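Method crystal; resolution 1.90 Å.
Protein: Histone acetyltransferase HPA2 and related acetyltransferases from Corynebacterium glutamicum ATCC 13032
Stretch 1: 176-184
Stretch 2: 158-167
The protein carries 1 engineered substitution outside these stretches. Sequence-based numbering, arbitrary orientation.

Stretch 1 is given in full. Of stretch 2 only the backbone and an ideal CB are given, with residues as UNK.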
# COMPACT_ATOMS: atom_id res chain seq x y z
N GLY A 176 13.46 6.22 -0.92
CA GLY A 176 12.90 4.97 -0.42
C GLY A 176 11.40 4.77 -0.54
O GLY A 176 10.89 3.77 -0.05
N PHE A 177 10.67 5.69 -1.16
CA PHE A 177 9.24 5.47 -1.48
C PHE A 177 9.04 4.57 -2.70
O PHE A 177 9.69 4.75 -3.73
CB PHE A 177 8.53 6.79 -1.73
CG PHE A 177 8.38 7.65 -0.51
CD1 PHE A 177 9.47 8.39 -0.03
CD2 PHE A 177 7.19 7.70 0.17
CE1 PHE A 177 9.34 9.18 1.09
CE2 PHE A 177 7.03 8.50 1.27
CZ PHE A 177 8.13 9.24 1.75
N VAL A 178 8.13 3.60 -2.60
CA VAL A 178 7.77 2.78 -3.76
C VAL A 178 6.37 3.21 -4.27
O VAL A 178 5.57 3.73 -3.49
CB VAL A 178 7.76 1.26 -3.46
CG1 VAL A 178 9.12 0.78 -3.01
CG2 VAL A 178 6.69 0.90 -2.48
N PRO A 179 6.10 3.04 -5.59
CA PRO A 179 4.76 3.44 -6.03
C PRO A 179 3.66 2.47 -5.54
O PRO A 179 3.87 1.27 -5.48
CB PRO A 179 4.84 3.38 -7.57
CG PRO A 179 6.01 2.48 -7.88
CD PRO A 179 6.97 2.63 -6.72
N LEU A 180 2.49 3.03 -5.24
CA LEU A 180 1.27 2.27 -5.04
C LEU A 180 0.45 2.33 -6.35
O LEU A 180 0.13 1.31 -6.92
CB LEU A 180 0.49 2.86 -3.88
CG LEU A 180 1.10 2.71 -2.48
CD1 LEU A 180 0.28 3.51 -1.45
CD2 LEU A 180 1.06 1.25 -2.04
N GLY A 181 0.18 3.51 -6.84
CA GLY A 181 -0.49 3.67 -8.15
C GLY A 181 -1.10 5.04 -8.26
O GLY A 181 -0.93 5.87 -7.37
N TYR A 182 -1.77 5.31 -9.38
CA TYR A 182 -2.37 6.63 -9.61
C TYR A 182 -3.76 6.70 -9.01
O TYR A 182 -4.53 5.74 -9.07
CB TYR A 182 -2.39 6.97 -11.11
CG TYR A 182 -1.01 7.28 -11.64
CD1 TYR A 182 -0.49 8.57 -11.53
CD2 TYR A 182 -0.23 6.28 -12.22
CE1 TYR A 182 0.78 8.85 -12.02
CE2 TYR A 182 1.04 6.55 -12.71
CZ TYR A 182 1.53 7.82 -12.61
OH TYR A 182 2.79 8.08 -13.08
N ILE A 183 -4.06 7.83 -8.37
CA ILE A 183 -5.40 8.09 -7.84
C ILE A 183 -6.23 8.77 -8.93
O ILE A 183 -5.80 9.79 -9.50
CB ILE A 183 -5.32 8.99 -6.56
CG1 ILE A 183 -4.64 8.23 -5.44
CG2 ILE A 183 -6.73 9.53 -6.19
CD1 ILE A 183 -4.18 9.09 -4.31
N PRO A 184 -7.42 8.22 -9.24
CA PRO A 184 -8.24 8.87 -10.26
C PRO A 184 -8.65 10.28 -9.86
O PRO A 184 -9.05 10.48 -8.72
CB PRO A 184 -9.49 7.98 -10.35
CG PRO A 184 -9.15 6.73 -9.66
CD PRO A 184 -8.05 7.02 -8.69
N UNK A 158 6.25 3.74 8.59
CA UNK A 158 5.83 3.96 7.21
C UNK A 158 5.42 5.42 6.94
O UNK A 158 4.98 6.13 7.83
CB UNK A 158 4.67 3.03 6.87
N UNK A 159 5.54 5.82 5.68
CA UNK A 159 5.10 7.12 5.22
C UNK A 159 4.29 6.94 3.91
O UNK A 159 4.72 6.24 3.01
CB UNK A 159 6.30 8.05 5.01
N UNK A 160 3.14 7.62 3.84
CA UNK A 160 2.33 7.79 2.62
C UNK A 160 2.42 9.24 2.10
O UNK A 160 2.48 10.17 2.89
CB UNK A 160 0.87 7.42 2.90
N UNK A 161 2.48 9.41 0.79
CA UNK A 161 2.31 10.68 0.15
C UNK A 161 1.70 10.47 -1.24
O UNK A 161 1.57 9.37 -1.75
CB UNK A 161 3.65 11.42 0.07
N UNK A 162 1.29 11.57 -1.86
CA UNK A 162 0.74 11.58 -3.21
C UNK A 162 1.54 12.52 -4.04
O UNK A 162 1.49 13.73 -3.80
CB UNK A 162 -0.74 11.97 -3.22
N UNK A 163 2.32 12.00 -4.99
CA UNK A 163 3.24 12.86 -5.76
C UNK A 163 2.51 13.46 -6.96
O UNK A 163 1.75 12.78 -7.65
CB UNK A 163 4.46 12.07 -6.23
N UNK A 164 2.72 14.75 -7.19
CA UNK A 164 1.98 15.46 -8.24
C UNK A 164 2.64 15.53 -9.63
O UNK A 164 2.00 16.03 -10.58
CB UNK A 164 1.72 16.89 -7.76
N UNK A 165 3.90 15.08 -9.73
CA UNK A 165 4.59 14.92 -11.02
C UNK A 165 5.50 13.68 -11.01
O UNK A 165 5.83 13.14 -9.94
CB UNK A 165 5.41 16.17 -11.34
N UNK A 166 5.88 13.21 -12.20
CA UNK A 166 6.85 12.11 -12.32
C UNK A 166 8.19 12.55 -11.74
O UNK A 166 8.87 11.78 -11.07
CB UNK A 166 7.01 11.68 -13.78
N UNK A 167 8.54 13.81 -11.96
CA UNK A 167 9.76 14.34 -11.40
C UNK A 167 9.79 14.17 -9.89
O UNK A 167 10.78 13.66 -9.33
CB UNK A 167 9.92 15.82 -11.77

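Position 158 lies out of reach of stretch 1, with nothing within 5.5 Å of its ideal CB, so this contact sets no rule there; the deposited residue is Ala158.

At position 159 the CA-to-CB bond points toward stretch 1, and the ideal CB already sits 3.8 Å from Phe177 CE2. The extended backbone (phi/psi -133/134) suits a beta-branched residue, and the aromatic neighbour asks for something apolar; valine, isoleucine or leucine would all serve. It is Ile159, whose CG2 packs 3.7 Å from Phe177 CE2.

Position 160 points away, and its ideal CB finds no partner. A small residue would leave stretch 1 untouched, whereas a long one could bend back to the methyl groups of Leu180 and Ile183. Tyr160 does so with chi1 in t: its ring presents an edge to Leu180, CE1 lying 3.8 Å from Leu180 CD1, and its OH reaches within 3.4 Å of Ile183 CD1.

Position 161 points sideways, its ideal CB 4.6 Å from Phe177 CE2. An apolar chain with some length, leucine or methionine for example, could turn onto the ring. Leu161, p at both chi1 and chi2, lays CD2 over one face of Phe177, 3.8 Å from CD2 to the ring centroid, in a CH-pi contact.

At position 162 the bond is again sideways, and the ideal CB is 4.6 Å from Ile183 CD1. That methyl offers no charge or hydrogen-bonding group, so stretch 1 alone would favour an aliphatic chain, though the aliphatic part of a longer polar one could also fit. The deposited Glu162 answers to its own strand as well: Tyr160 OH donates a very short hydrogen bond of 2.5 Å to Glu162 OE2. The same OE2 lies 3.1 Å from Ile183 CD1, so the methyl abuts the hydrogen-bonded pair.

Positions 163 and 164 meet nothing in stretch 1 and accept many side chains as far as this contact goes; they are Ala163 and Thr164. Position 165 points away and precedes a helix, where serine, threonine, aspartate or asparagine commonly cap. Ser165 does this, capping a backbone N just past the stretch.

Position 166 opens the helix and points sideways, with the hydroxyl of Tyr182 as the polar feature on offer; a short polar residue could share a water with it. Thr166 does: water 1 lies 2.8 Å from Thr166 OG1 and 2.5 Å from Tyr182 OH, bridging hydroxyls otherwise 4.3 Å apart (OG1 to OH).

Position 167, out of reach, is Arg167.

Stretch 2 (158-167) AIYLEATSTR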
# COMPACT_ATOMS: atom_id res chain seq x y z
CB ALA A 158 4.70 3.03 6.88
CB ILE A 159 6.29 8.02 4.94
CG1 ILE A 159 7.28 8.00 6.11
CG2 ILE A 159 5.79 9.47 4.67
CD1 ILE A 159 8.53 8.94 5.91
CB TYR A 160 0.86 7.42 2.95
CG TYR A 160 -0.15 7.59 1.83
CD1 TYR A 160 -0.30 6.65 0.86
CD2 TYR A 160 -0.92 8.76 1.73
CE1 TYR A 160 -1.23 6.82 -0.20
CE2 TYR A 160 -1.83 8.95 0.69
CZ TYR A 160 -1.99 7.93 -0.27
OH TYR A 160 -2.89 8.08 -1.31
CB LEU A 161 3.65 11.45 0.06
CG LEU A 161 4.83 10.78 -0.67
CD1 LEU A 161 4.69 10.87 -2.19
CD2 LEU A 161 6.11 11.42 -0.25
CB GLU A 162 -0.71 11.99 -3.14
CG GLU A 162 -1.56 10.84 -2.57
CD GLU A 162 -2.92 11.28 -2.02
OE1 GLU A 162 -3.21 12.47 -2.08
OE2 GLU A 162 -3.71 10.40 -1.57
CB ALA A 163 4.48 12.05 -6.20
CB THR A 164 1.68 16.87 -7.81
OG1 THR A 164 2.91 17.50 -7.42
CG2 THR A 164 0.70 16.87 -6.62
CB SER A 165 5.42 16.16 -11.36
OG SER A 165 6.44 16.38 -10.41
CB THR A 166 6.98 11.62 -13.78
OG1 THR A 166 5.78 10.93 -14.13
CG2 THR A 166 8.16 10.64 -13.96
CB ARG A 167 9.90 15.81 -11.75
CG ARG A 167 11.23 16.39 -11.34
CD ARG A 167 11.39 17.85 -11.76
NE ARG A 167 10.18 18.66 -11.54
CZ ARG A 167 9.65 18.95 -10.35
NH1 ARG A 167 10.19 18.49 -9.21
NH2 ARG A 167 8.56 19.70 -10.29
O HOH W 1 3.75 10.29 -12.32
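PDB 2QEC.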